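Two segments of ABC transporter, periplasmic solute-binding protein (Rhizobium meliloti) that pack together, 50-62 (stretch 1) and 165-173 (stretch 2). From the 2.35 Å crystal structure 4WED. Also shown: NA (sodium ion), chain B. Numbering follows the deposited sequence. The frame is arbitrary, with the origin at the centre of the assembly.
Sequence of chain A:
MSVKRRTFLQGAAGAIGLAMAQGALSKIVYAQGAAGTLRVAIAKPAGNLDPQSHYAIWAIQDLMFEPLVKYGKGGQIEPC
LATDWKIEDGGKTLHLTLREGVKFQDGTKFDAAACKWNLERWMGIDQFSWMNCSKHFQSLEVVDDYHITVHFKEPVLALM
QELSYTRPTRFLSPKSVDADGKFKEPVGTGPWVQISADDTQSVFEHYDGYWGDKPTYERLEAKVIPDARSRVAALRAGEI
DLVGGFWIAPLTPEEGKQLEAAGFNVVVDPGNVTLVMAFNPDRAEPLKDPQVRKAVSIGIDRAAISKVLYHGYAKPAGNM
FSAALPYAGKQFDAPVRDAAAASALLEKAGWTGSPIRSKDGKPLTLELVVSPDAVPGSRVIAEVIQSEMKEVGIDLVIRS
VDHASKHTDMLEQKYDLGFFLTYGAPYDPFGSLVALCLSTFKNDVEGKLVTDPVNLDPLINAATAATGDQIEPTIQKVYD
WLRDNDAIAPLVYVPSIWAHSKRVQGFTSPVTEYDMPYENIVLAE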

ATOM      1  N   ASP A  50      14.760  -0.605  16.238  1.00 70.64           N
ATOM      2  CA  ASP A  50      15.820  -1.265  15.464  1.00 70.35           C
ATOM      3  C   ASP A  50      15.435  -1.229  13.974  1.00 65.88           C
ATOM      4  O   ASP A  50      14.486  -1.900  13.562  1.00 67.75           O
ATOM      5  CB  ASP A  50      15.995  -2.702  15.961  1.00 70.51           C
ATOM      6  CG  ASP A  50      17.253  -3.363  15.448  1.00 71.87           C
ATOM      7  OD1 ASP A  50      17.699  -2.986  14.346  1.00 69.09           O
ATOM      8  OD2 ASP A  50      17.787  -4.281  16.144  1.00 70.17           O
ATOM      9  N   PRO A  51      16.154  -0.435  13.168  1.00 62.44           N
ATOM     10  CA  PRO A  51      15.734  -0.236  11.768  1.00 60.83           C
ATOM     11  C   PRO A  51      15.916  -1.478  10.921  1.00 63.52           C
ATOM     12  O   PRO A  51      15.483  -1.510   9.768  1.00 65.23           O
ATOM     13  CB  PRO A  51      16.646   0.898  11.277  1.00 59.13           C
ATOM     14  CG  PRO A  51      17.861   0.818  12.124  1.00 61.22           C
ATOM     15  CD  PRO A  51      17.411   0.282  13.478  1.00 63.22           C
ATOM     16  N   GLN A  52      16.574  -2.486  11.474  1.00 68.91           N
ATOM     17  CA  GLN A  52      16.663  -3.804  10.832  1.00 72.97           C
ATOM     18  C   GLN A  52      15.939  -4.902  11.607  1.00 74.26           C
ATOM     19  O   GLN A  52      16.270  -6.059  11.478  1.00 79.03           O
ATOM     20  CB  GLN A  52      18.135  -4.182  10.590  1.00 70.41           C
ATOM     21  CG  GLN A  52      18.776  -3.377   9.468  1.00 67.60           C
ATOM     22  CD  GLN A  52      19.323  -2.043   9.906  1.00 70.46           C
ATOM     23  OE1 GLN A  52      19.906  -1.928  10.981  1.00 82.66           O
ATOM     24  NE2 GLN A  52      19.192  -1.028   9.051  1.00 75.10           N
ATOM     25  N   SER A  53      14.927  -4.551  12.385  1.00 74.75           N
ATOM     26  CA  SER A  53      14.062  -5.570  12.929  1.00 78.06           C
ATOM     27  C   SER A  53      12.583  -5.243  12.650  1.00 77.96           C
ATOM     28  O   SER A  53      12.302  -4.378  11.831  1.00 75.80           O
ATOM     29  CB  SER A  53      14.351  -5.763  14.413  1.00 79.38           C
ATOM     30  OG  SER A  53      13.972  -7.073  14.759  1.00 80.80           O
ATOM     31  N   HIS A  54      11.648  -5.919  13.328  1.00 81.31           N
ATOM     32  CA  HIS A  54      10.215  -5.829  12.973  1.00 85.15           C
ATOM     33  C   HIS A  54       9.244  -5.493  14.133  1.00 84.80           C
ATOM     34  O   HIS A  54       8.068  -5.883  14.106  1.00 82.31           O
ATOM     35  CB  HIS A  54       9.784  -7.122  12.258  1.00 88.90           C
ATOM     36  CG  HIS A  54       9.819  -8.352  13.119  1.00 97.56           C
ATOM     37  ND1 HIS A  54      10.996  -8.961  13.506  1.00103.51           N
ATOM     38  CD2 HIS A  54       8.819  -9.112  13.628  1.00100.35           C
ATOM     39  CE1 HIS A  54      10.721 -10.025  14.241  1.00106.31           C
ATOM     40  NE2 HIS A  54       9.408 -10.144  14.322  1.00109.34           N
ATOM     41  N   TYR A  55       9.722  -4.738  15.122  1.00 80.96           N
ATOM     42  CA  TYR A  55       8.921  -4.452  16.319  1.00 85.20           C
ATOM     43  C   TYR A  55       8.354  -3.027  16.436  1.00 82.30           C
ATOM     44  O   TYR A  55       7.582  -2.744  17.351  1.00 92.14           O
ATOM     45  CB  TYR A  55       9.733  -4.795  17.583  1.00 87.45           C
ATOM     46  CG  TYR A  55      10.103  -6.260  17.666  1.00 89.58           C
ATOM     47  CD1 TYR A  55       9.143  -7.237  17.976  1.00 93.99           C
ATOM     48  CD2 TYR A  55      11.401  -6.672  17.424  1.00 90.03           C
ATOM     49  CE1 TYR A  55       9.479  -8.580  18.043  1.00 98.54           C
ATOM     50  CE2 TYR A  55      11.751  -8.010  17.483  1.00 96.29           C
ATOM     51  CZ  TYR A  55      10.795  -8.964  17.788  1.00103.17           C
ATOM     52  OH  TYR A  55      11.188 -10.294  17.841  1.00112.34           O
ATOM     53  N   ALA A  56       8.733  -2.119  15.553  1.00 73.68           N
ATOM     54  CA  ALA A  56       8.280  -0.738  15.688  1.00 72.68           C
ATOM     55  C   ALA A  56       7.078  -0.401  14.826  1.00 73.05           C
ATOM     56  O   ALA A  56       6.769  -1.092  13.855  1.00 72.62           O
ATOM     57  CB  ALA A  56       9.401   0.230  15.365  1.00 69.28           C
ATOM     58  N   ILE A  57       6.411   0.684  15.201  1.00 73.29           N
ATOM     59  CA  ILE A  57       5.535   1.398  14.285  1.00 72.16           C
ATOM     60  C   ILE A  57       6.422   2.074  13.227  1.00 65.84           C
ATOM     61  O   ILE A  57       7.245   2.914  13.558  1.00 65.06           O
ATOM     62  CB  ILE A  57       4.699   2.491  15.001  1.00 71.49           C
ATOM     63  CG1 ILE A  57       3.808   1.888  16.084  1.00 71.86           C
ATOM     64  CG2 ILE A  57       3.853   3.274  13.985  1.00 66.28           C
ATOM     65  CD1 ILE A  57       3.023   2.929  16.854  1.00 76.19           C
ATOM     66  N   TRP A  58       6.214   1.711  11.960  1.00 65.37           N
ATOM     67  CA  TRP A  58       7.022   2.203  10.821  1.00 60.42           C
ATOM     68  C   TRP A  58       7.093   3.723  10.753  1.00 58.09           C
ATOM     69  O   TRP A  58       8.158   4.297  10.611  1.00 61.02           O
ATOM     70  CB  TRP A  58       6.479   1.668   9.498  1.00 57.26           C
ATOM     71  CG  TRP A  58       6.505   0.161   9.381  1.00 59.79           C
ATOM     72  CD1 TRP A  58       7.532  -0.607   8.959  1.00 57.79           C
ATOM     73  CD2 TRP A  58       5.421  -0.739   9.659  1.00 60.64           C
ATOM     74  NE1 TRP A  58       7.181  -1.939   8.982  1.00 58.44           N
ATOM     75  CE2 TRP A  58       5.883  -2.045   9.388  1.00 59.18           C
ATOM     76  CE3 TRP A  58       4.101  -0.560  10.100  1.00 59.05           C
ATOM     77  CZ2 TRP A  58       5.087  -3.172   9.565  1.00 61.89           C
ATOM     78  CZ3 TRP A  58       3.298  -1.676  10.281  1.00 61.54           C
ATOM     79  CH2 TRP A  58       3.800  -2.977  10.016  1.00 65.29           C
ATOM     80  N   ALA A  59       5.950   4.378  10.871  1.00 58.09           N
ATOM     81  CA  ALA A  59       5.908   5.821  10.799  1.00 56.06           C
ATOM     82  C   ALA A  59       6.827   6.519  11.798  1.00 55.94           C
ATOM     83  O   ALA A  59       7.286   7.621  11.564  1.00 60.28           O
ATOM     84  CB  ALA A  59       4.478   6.278  10.981  1.00 56.87           C
ATOM     85  N   ILE A  60       7.115   5.875  12.910  1.00 56.84           N
ATOM     86  CA  ILE A  60       8.025   6.454  13.919  1.00 60.67           C
ATOM     87  C   ILE A  60       9.436   6.365  13.454  1.00 62.24           C
ATOM     88  O   ILE A  60      10.183   7.335  13.578  1.00 60.68           O
ATOM     89  CB  ILE A  60       7.973   5.696  15.267  1.00 63.45           C
ATOM     90  CG1 ILE A  60       6.550   5.696  15.853  1.00 66.38           C
ATOM     91  CG2 ILE A  60       8.922   6.307  16.286  1.00 65.58           C
ATOM     92  CD1 ILE A  60       5.940   7.066  16.112  1.00 69.70           C
ATOM     93  N   GLN A  61       9.783   5.238  12.857  1.00 65.10           N
ATOM     94  CA  GLN A  61      11.101   5.006  12.292  1.00 61.39           C
ATOM     95  C   GLN A  61      11.364   6.020  11.209  1.00 58.48           C
ATOM     96  O   GLN A  61      12.461   6.504  11.052  1.00 57.58           O
ATOM     97  CB  GLN A  61      11.195   3.597  11.734  1.00 59.64           C
ATOM     98  CG  GLN A  61      11.591   2.562  12.755  1.00 60.12           C
ATOM     99  CD  GLN A  61      11.139   1.181  12.395  1.00 63.93           C
ATOM    100  OE1 GLN A  61      10.020   0.972  11.984  1.00 66.52           O
ATOM    101  NE2 GLN A  61      12.017   0.227  12.550  1.00 67.76           N
ATOM    102  N   ASP A  62      10.319   6.355  10.479  1.00 61.82           N
ATOM    103  CA  ASP A  62      10.405   7.300   9.393  1.00 57.28           C
ATOM    104  C   ASP A  62      10.791   8.686   9.866  1.00 59.58           C
ATOM    105  O   ASP A  62      11.227   9.504   9.084  1.00 55.49           O
ATOM    106  CB  ASP A  62       9.099   7.318   8.627  1.00 59.41           C
ATOM    107  CG  ASP A  62       9.136   8.219   7.446  1.00 57.28           C
ATOM    108  OD1 ASP A  62      10.083   8.183   6.661  1.00 52.74           O
ATOM    109  OD2 ASP A  62       8.194   8.978   7.304  1.00 59.43           O
TER
HETATM  110 NA    NA B 601       8.555   9.805   5.140  1.00 63.85          NA
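Stretch 2 (165-173) YTRPTRFLS

Stretch 2 lies against stretch 1 as an irregular segment, with no regular helix or strand, and a cis peptide bond precedes Pro-168. The register runs in opposite senses: Pro-168 CA lies 4.5 Å from Gln-52 CA, within the type I turn from Asp-50 to Ser-53, whereas Thr-166 CA lies 6.2 Å from Trp-58 CA, where the short helix begins. Together the stretches bury 689 Å².

Arg-167 contributes most to this surface, with CA-to-CB directed toward stretch 1 and chi1 in p. Arg-167 NH2 donates twice, to Ala-56 O at 2.6 Å (N-H...O angle 149°) and to Gln-61 OE1 at 2.8 Å (151°); both acceptors lie at the guanidinium edge, near its plane, where the N-H bonds point. Proximity alone is not counted as bonding. Arg-167 NH1 is 2.9 Å from Trp-58 NE1, but both are donors, and Arg-167 NE is 3.2 Å from Ser-53 O at a poor angle. Ser-53 O lies over one guanidinium face, Trp-58 NE1 over the opposite one.

At the turn, Gln-52 NE2 donates to Pro-168 O (3.2 Å, 169°), while Gln-52 N donates to Asp-50 OD1 at 3.1 Å. Pro-51 O accepts from water 1 at 2.7 Å and receives a CA-H...O contact from Pro-168 CA at 3.2 Å. Water 1 also donates to Thr-166 O (3.0 Å) and accepts from Arg-170 N (2.9 Å), joining the two backbones.

Beyond these, Thr-166 CG2 packs 3.7 Å from Gln-61 CB, and Pro-51 CG meets Leu-172 CB at 4.1 Å. Arg-170 NE donates to Tyr-165 O at 2.8 Å within stretch 2, and Arg-170 NH1 reaches across to Asp-62 OD1 in a salt bridge (2.9 Å, 161°). Asp-62 also binds sodium through OD1 at 2.7 Å and OD2 at 2.3 Å, so OD1 serves metal and arginine at once.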

ATOM      1  N   TYR A 165      11.957   1.464   1.297  1.00 49.90           N
ATOM      2  CA  TYR A 165      11.150   0.994   2.417  1.00 53.64           C
ATOM      3  C   TYR A 165      11.602   1.586   3.750  1.00 55.62           C
ATOM      4  O   TYR A 165      12.733   2.059   3.895  1.00 53.36           O
ATOM      5  CB  TYR A 165      11.224  -0.528   2.555  1.00 55.41           C
ATOM      6  CG  TYR A 165      10.537  -1.352   1.509  1.00 53.60           C
ATOM      7  CD1 TYR A 165       9.939  -0.780   0.382  1.00 52.94           C
ATOM      8  CD2 TYR A 165      10.566  -2.746   1.604  1.00 54.34           C
ATOM      9  CE1 TYR A 165       9.376  -1.577  -0.599  1.00 53.28           C
ATOM     10  CE2 TYR A 165       9.991  -3.544   0.631  1.00 52.44           C
ATOM     11  CZ  TYR A 165       9.418  -2.961  -0.469  1.00 53.14           C
ATOM     12  OH  TYR A 165       8.839  -3.775  -1.408  1.00 58.44           O
ATOM     13  N   THR A 166      10.697   1.520   4.712  1.00 59.34           N
ATOM     14  CA  THR A 166      10.928   2.072   6.036  1.00 61.67           C
ATOM     15  C   THR A 166      11.957   1.164   6.668  1.00 59.47           C
ATOM     16  O   THR A 166      12.904   1.624   7.232  1.00 56.22           O
ATOM     17  CB  THR A 166       9.630   2.202   6.876  1.00 61.50           C
ATOM     18  OG1 THR A 166       8.785   3.222   6.295  1.00 62.93           O
ATOM     19  CG2 THR A 166       9.945   2.624   8.344  1.00 62.52           C
ATOM     20  N   ARG A 167      11.788  -0.138   6.538  1.00 63.42           N
ATOM     21  CA  ARG A 167      12.773  -1.085   7.039  1.00 65.06           C
ATOM     22  C   ARG A 167      12.874  -2.232   6.055  1.00 62.22           C
ATOM     23  O   ARG A 167      11.903  -2.516   5.377  1.00 59.48           O
ATOM     24  CB  ARG A 167      12.330  -1.619   8.392  1.00 66.67           C
ATOM     25  CG  ARG A 167      11.010  -2.351   8.334  1.00 68.84           C
ATOM     26  CD  ARG A 167      10.739  -3.135   9.595  1.00 75.80           C
ATOM     27  NE  ARG A 167      10.269  -2.262  10.655  1.00 73.55           N
ATOM     28  CZ  ARG A 167       9.169  -2.463  11.358  1.00 71.83           C
ATOM     29  NH1 ARG A 167       8.408  -3.514  11.133  1.00 69.42           N
ATOM     30  NH2 ARG A 167       8.838  -1.600  12.287  1.00 72.79           N
ATOM     31  N   PRO A 168      14.015  -2.912   5.960  1.00 64.46           N
ATOM     32  CA  PRO A 168      15.234  -2.680   6.747  1.00 63.56           C
ATOM     33  C   PRO A 168      16.272  -1.790   6.073  1.00 59.23           C
ATOM     34  O   PRO A 168      17.434  -1.757   6.461  1.00 61.88           O
ATOM     35  CB  PRO A 168      15.820  -4.078   6.815  1.00 64.37           C
ATOM     36  CG  PRO A 168      15.544  -4.621   5.462  1.00 64.67           C
ATOM     37  CD  PRO A 168      14.172  -4.103   5.103  1.00 66.06           C
ATOM     38  N   THR A 169      15.828  -1.021   5.105  1.00 57.08           N
ATOM     39  CA  THR A 169      16.723  -0.347   4.188  1.00 58.73           C
ATOM     40  C   THR A 169      17.325   0.981   4.625  1.00 58.05           C
ATOM     41  O   THR A 169      17.814   1.732   3.768  1.00 58.22           O
ATOM     42  CB  THR A 169      15.931  -0.074   2.912  1.00 54.53           C
ATOM     43  OG1 THR A 169      14.659   0.494   3.271  1.00 56.57           O
ATOM     44  CG2 THR A 169      15.713  -1.361   2.216  1.00 54.81           C
ATOM     45  N   ARG A 170      17.288   1.303   5.910  1.00 55.78           N
ATOM     46  CA  ARG A 170      17.688   2.649   6.317  1.00 56.19           C
ATOM     47  C   ARG A 170      18.909   2.633   7.188  1.00 54.12           C
ATOM     48  O   ARG A 170      19.350   1.565   7.581  1.00 61.65           O
ATOM     49  CB  ARG A 170      16.511   3.391   6.927  1.00 57.28           C
ATOM     50  CG  ARG A 170      15.307   3.322   5.989  1.00 58.45           C
ATOM     51  CD  ARG A 170      14.287   4.398   6.283  1.00 53.37           C
ATOM     52  NE  ARG A 170      13.235   4.394   5.292  1.00 51.81           N
ATOM     53  CZ  ARG A 170      12.258   5.306   5.250  1.00 55.00           C
ATOM     54  NH1 ARG A 170      12.199   6.287   6.166  1.00 52.96           N
ATOM     55  NH2 ARG A 170      11.329   5.241   4.301  1.00 53.84           N
ATOM     56  N   PHE A 171      19.419   3.828   7.498  1.00 54.97           N
ATOM     57  CA  PHE A 171      20.794   4.051   7.956  1.00 58.86           C
ATOM     58  C   PHE A 171      20.993   4.538   9.407  1.00 65.79           C
ATOM     59  O   PHE A 171      20.552   5.650   9.823  1.00 64.69           O
ATOM     60  CB  PHE A 171      21.487   4.950   6.938  1.00 59.63           C
ATOM     61  CG  PHE A 171      21.574   4.299   5.586  1.00 59.62           C
ATOM     62  CD1 PHE A 171      20.504   4.377   4.700  1.00 57.89           C
ATOM     63  CD2 PHE A 171      22.683   3.515   5.236  1.00 62.12           C
ATOM     64  CE1 PHE A 171      20.551   3.746   3.469  1.00 57.97           C
ATOM     65  CE2 PHE A 171      22.730   2.870   4.004  1.00 64.50           C
ATOM     66  CZ  PHE A 171      21.650   2.972   3.120  1.00 59.46           C
ATOM     67  N   LEU A 172      21.679   3.670  10.172  1.00 65.82           N
ATOM     68  CA  LEU A 172      21.885   3.828  11.604  1.00 64.31           C
ATOM     69  C   LEU A 172      23.333   4.133  11.830  1.00 65.51           C
ATOM     70  O   LEU A 172      24.184   3.456  11.284  1.00 70.76           O
ATOM     71  CB  LEU A 172      21.545   2.513  12.307  1.00 66.39           C
ATOM     72  CG  LEU A 172      21.938   2.322  13.782  1.00 68.77           C
ATOM     73  CD1 LEU A 172      21.092   3.190  14.723  1.00 69.05           C
ATOM     74  CD2 LEU A 172      21.786   0.860  14.164  1.00 68.95           C
ATOM     75  N   SER A 173      23.629   5.099  12.686  1.00 65.06           N
ATOM     76  CA  SER A 173      25.023   5.458  12.949  1.00 66.99           C
ATOM     77  C   SER A 173      25.847   4.249  13.392  1.00 67.22           C
ATOM     78  O   SER A 173      25.571   3.644  14.413  1.00 71.91           O
ATOM     79  CB  SER A 173      25.096   6.552  13.998  1.00 69.16           C
ATOM     80  OG  SER A 173      26.401   6.700  14.519  1.00 79.22           O
TER
HETATM   81  O   HOH W   1      15.613   0.578   8.120  1.00 65.70           O
HETATM   82  O   HOH W   2      10.189   8.351   3.796  1.00 60.52           O
HETATM   83  O   HOH W   3       6.762  11.287   5.881  1.00 63.11           O
HETATM   84  O   HOH W   4      10.148  10.655   6.169  1.00 68.67           O